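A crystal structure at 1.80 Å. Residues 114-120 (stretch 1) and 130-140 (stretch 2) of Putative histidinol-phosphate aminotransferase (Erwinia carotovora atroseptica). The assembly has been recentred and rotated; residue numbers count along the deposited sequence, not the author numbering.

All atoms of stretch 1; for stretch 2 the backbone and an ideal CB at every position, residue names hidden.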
# COMPACT_ATOMS: atom_id res chain seq x y z
N MSE A 114 -16.77 10.82 -12.44
CA MSE A 114 -16.42 11.33 -13.77
C MSE A 114 -17.19 10.65 -14.91
O MSE A 114 -17.48 9.43 -14.87
CB MSE A 114 -14.92 11.14 -14.00
CG MSE A 114 -14.09 11.98 -13.06
SE MSE A 114 -12.18 11.52 -13.17
CE MSE A 114 -11.90 11.87 -15.12
N LYS A 115 -17.46 11.43 -15.94
CA LYS A 115 -17.84 10.87 -17.23
C LYS A 115 -16.74 9.95 -17.73
O LYS A 115 -15.57 10.30 -17.66
CB LYS A 115 -18.03 12.00 -18.23
CG LYS A 115 -18.41 11.55 -19.61
CD LYS A 115 -18.70 12.74 -20.53
CE LYS A 115 -19.24 12.25 -21.88
NZ LYS A 115 -19.81 13.39 -22.64
N VAL A 116 -17.10 8.78 -18.25
CA VAL A 116 -16.13 7.85 -18.83
C VAL A 116 -16.45 7.72 -20.31
O VAL A 116 -17.56 7.33 -20.67
CB VAL A 116 -16.19 6.48 -18.17
CG1 VAL A 116 -15.28 5.51 -18.88
CG2 VAL A 116 -15.78 6.59 -16.69
N THR A 117 -15.50 8.12 -21.15
CA THR A 117 -15.70 8.19 -22.59
C THR A 117 -14.84 7.11 -23.23
O THR A 117 -13.61 7.23 -23.30
CB THR A 117 -15.35 9.61 -23.11
OG1 THR A 117 -16.21 10.58 -22.50
CG2 THR A 117 -15.50 9.70 -24.65
N LYS A 118 -15.49 6.03 -23.68
CA LYS A 118 -14.81 4.91 -24.28
C LYS A 118 -14.88 5.03 -25.80
O LYS A 118 -15.94 5.33 -26.35
CB LYS A 118 -15.45 3.58 -23.85
CG LYS A 118 -15.19 3.20 -22.42
CD LYS A 118 -15.93 1.89 -22.06
CE LYS A 118 -15.91 1.70 -20.57
NZ LYS A 118 -16.38 0.35 -20.19
N VAL A 119 -13.73 4.83 -26.45
CA VAL A 119 -13.60 4.91 -27.88
C VAL A 119 -13.42 3.50 -28.45
O VAL A 119 -12.50 2.76 -28.07
CB VAL A 119 -12.40 5.81 -28.28
CG1 VAL A 119 -12.22 5.83 -29.80
CG2 VAL A 119 -12.59 7.21 -27.69
N LYS A 120 -14.31 3.15 -29.37
CA LYS A 120 -14.33 1.82 -29.98
C LYS A 120 -12.95 1.49 -30.55
O LYS A 120 -12.26 2.36 -31.06
CB LYS A 120 -15.42 1.76 -31.04
CG LYS A 120 -15.69 0.37 -31.63
CD LYS A 120 -16.74 0.43 -32.76
CE LYS A 120 -17.06 -0.98 -33.29
NZ LYS A 120 -18.54 -1.14 -33.52
N UNK A 130 -6.91 8.57 -33.33
CA UNK A 130 -7.68 9.72 -33.84
C UNK A 130 -9.02 9.88 -33.10
O UNK A 130 -9.42 11.01 -32.77
CB UNK A 130 -7.93 9.56 -35.34
N UNK A 131 -9.67 8.78 -32.78
CA UNK A 131 -10.91 8.83 -31.97
C UNK A 131 -10.70 9.35 -30.55
O UNK A 131 -11.50 10.10 -30.04
CB UNK A 131 -11.53 7.43 -31.89
N UNK A 132 -9.61 8.94 -29.93
CA UNK A 132 -9.25 9.40 -28.59
C UNK A 132 -8.91 10.90 -28.60
O UNK A 132 -9.35 11.65 -27.73
CB UNK A 132 -8.07 8.59 -28.05
N UNK A 133 -8.13 11.33 -29.58
CA UNK A 133 -7.85 12.75 -29.75
C UNK A 133 -9.12 13.55 -29.90
O UNK A 133 -9.23 14.60 -29.31
CB UNK A 133 -6.95 12.98 -30.96
N UNK A 134 -10.04 13.07 -30.73
CA UNK A 134 -11.32 13.76 -31.02
C UNK A 134 -12.21 13.84 -29.76
O UNK A 134 -12.94 14.83 -29.54
CB UNK A 134 -12.07 13.03 -32.14
N UNK A 135 -12.16 12.80 -28.94
CA UNK A 135 -12.93 12.76 -27.69
C UNK A 135 -12.46 13.83 -26.73
O UNK A 135 -13.30 14.44 -26.05
CB UNK A 135 -12.82 11.38 -27.03
N UNK A 136 -11.14 14.06 -26.66
CA UNK A 136 -10.59 15.16 -25.86
C UNK A 136 -10.90 16.53 -26.46
O UNK A 136 -11.32 17.45 -25.74
CB UNK A 136 -9.08 15.00 -25.72
N UNK A 137 -10.69 16.67 -27.78
CA UNK A 137 -10.86 17.95 -28.46
C UNK A 137 -12.31 18.40 -28.36
O UNK A 137 -12.59 19.63 -28.29
CB UNK A 137 -10.43 17.85 -29.92
N UNK A 138 -13.25 17.45 -28.33
CA UNK A 138 -14.69 17.78 -28.35
C UNK A 138 -15.23 18.16 -26.98
O UNK A 138 -16.34 18.64 -26.88
CB UNK A 138 -15.49 16.59 -28.89
N UNK A 139 -14.42 17.99 -25.93
CA UNK A 139 -14.88 18.17 -24.55
C UNK A 139 -14.29 19.44 -23.93
O UNK A 139 -13.08 19.56 -23.76
CB UNK A 139 -14.51 16.95 -23.70
N UNK A 140 -15.15 20.40 -23.58
CA UNK A 140 -14.70 21.68 -23.03
C UNK A 140 -14.09 21.57 -21.61
O UNK A 140 -13.31 22.41 -21.20
CB UNK A 140 -15.88 22.65 -23.00

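Strand 115-119 runs nearly antiparallel to the helix of stretch 2, at 152° between their N-to-C directions, with the axes 8.7 Å apart at closest approach. The strand turns the alternate side chains Lys-115, Thr-117 and Val-119 toward stretch 2, where 131 and 135, one helical turn apart, face the strand and 139 follows in the loop beyond the helix.

Position 130 has helical backbone angles and a CB directed away from the strand, with nothing of stretch 1 within 5.5 Å. Almost any helix-compatible residue would serve, and polar ones are natural. It is Glu-130, whose carboxylate is left for a partner on its own helix, at 133.

Position 131 is far more demanding. Its CA lies 6.3 Å from the CA of Val-119, and an ideal CB here would sit 2.7 Å from Val-119 CG1, a clash. Even alanine would be too large with the backbones and Val-119 as they stand, although the helical phi and psi (-65°/-40°) do not themselves require glycine. The residue is Gly-131. With no side chain in the way, Val-119 packs on the bare backbone, its CG2 reaching 3.9 Å from Gly-131 O.

At position 132 the CB points sideways, and the ideal CB is 4.7 Å from Val-119 CG2. A flexible apolar chain, leucine, isoleucine or methionine, could bend toward that methyl. The deposited Leu-132 does so: with chi1 m and chi2 t, its CD2 comes 3.8 Å from Val-119 CG2, an apolar contact.

Position 133 is out of reach of stretch 1, so the strand sets no preference. Its place three residues after 130 does suggest a partner for the acid there. Lys-133 extends its chain and forms a salt bridge, NZ to Glu-130 OE2 at 3.2 Å, within the helix.

Position 134 points sideways with no strand atom near its CB; many residues would fit. Ala-134 is a good helix former and adds no contact.

Position 135, one turn after 131, faces the strand directly. The ideal CB lies 4.0 Å from Thr-117 CG2 and 4.2 Å from Val-119 CG2, already at packing distance from both methyls. A small residue, alanine or perhaps serine, suits this spacing, and the apolar surroundings favour the former. Ala-135 fills the place with its one methyl, touching both Thr-117 and Val-119.

Position 136 points away and could carry many side chains; it holds Val-136. Positions 137 and 138 are beyond the strand's reach, and both are alanine, Ala-137 and Ala-138.

At position 139 the backbone has left helical angles (-109°/117°), and its CB turns toward the strand, but nothing of stretch 1 lies within 5.5 Å of the ideal CB. A long side chain is needed to reach Lys-115: an aromatic ring or long aliphatic chain could pack on its methylenes, and glutamate could approach its ammonium. Tyr-139, with chi1 t, brings its CE1 4.0 Å from Lys-115 CD, the ring meeting the methylene obliquely.

Position 140 is out of reach, leaving the choice open; Ser-140 makes no contact with stretch 1.

Stretch 2, residues 130-140: EGLKAAVAAYS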
# COMPACT_ATOMS: atom_id res chain seq x y z
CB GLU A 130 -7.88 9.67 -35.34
CG GLU A 130 -6.61 9.82 -36.18
CD GLU A 130 -5.82 11.13 -35.91
OE1 GLU A 130 -6.43 12.18 -35.62
OE2 GLU A 130 -4.57 11.10 -35.99
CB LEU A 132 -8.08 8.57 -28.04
CG LEU A 132 -8.36 7.06 -27.82
CD1 LEU A 132 -7.13 6.18 -27.94
CD2 LEU A 132 -9.05 6.83 -26.49
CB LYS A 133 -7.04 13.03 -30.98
CG LYS A 133 -5.62 12.60 -30.97
CD LYS A 133 -5.07 12.96 -32.36
CE LYS A 133 -3.63 12.58 -32.53
NZ LYS A 133 -3.12 12.98 -33.89
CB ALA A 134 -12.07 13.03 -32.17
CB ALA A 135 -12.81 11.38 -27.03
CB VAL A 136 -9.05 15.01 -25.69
CG1 VAL A 136 -8.40 16.26 -25.08
CG2 VAL A 136 -8.73 13.78 -24.83
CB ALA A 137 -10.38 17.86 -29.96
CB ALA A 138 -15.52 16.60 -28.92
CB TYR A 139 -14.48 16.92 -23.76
CG TYR A 139 -15.12 16.82 -22.40
CD1 TYR A 139 -16.45 16.47 -22.27
CD2 TYR A 139 -14.37 17.05 -21.24
CE1 TYR A 139 -17.05 16.34 -21.02
CE2 TYR A 139 -14.96 16.93 -19.98
CZ TYR A 139 -16.30 16.58 -19.88
OH TYR A 139 -16.90 16.45 -18.64
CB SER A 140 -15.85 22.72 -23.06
OG SER A 140 -17.05 22.20 -22.48
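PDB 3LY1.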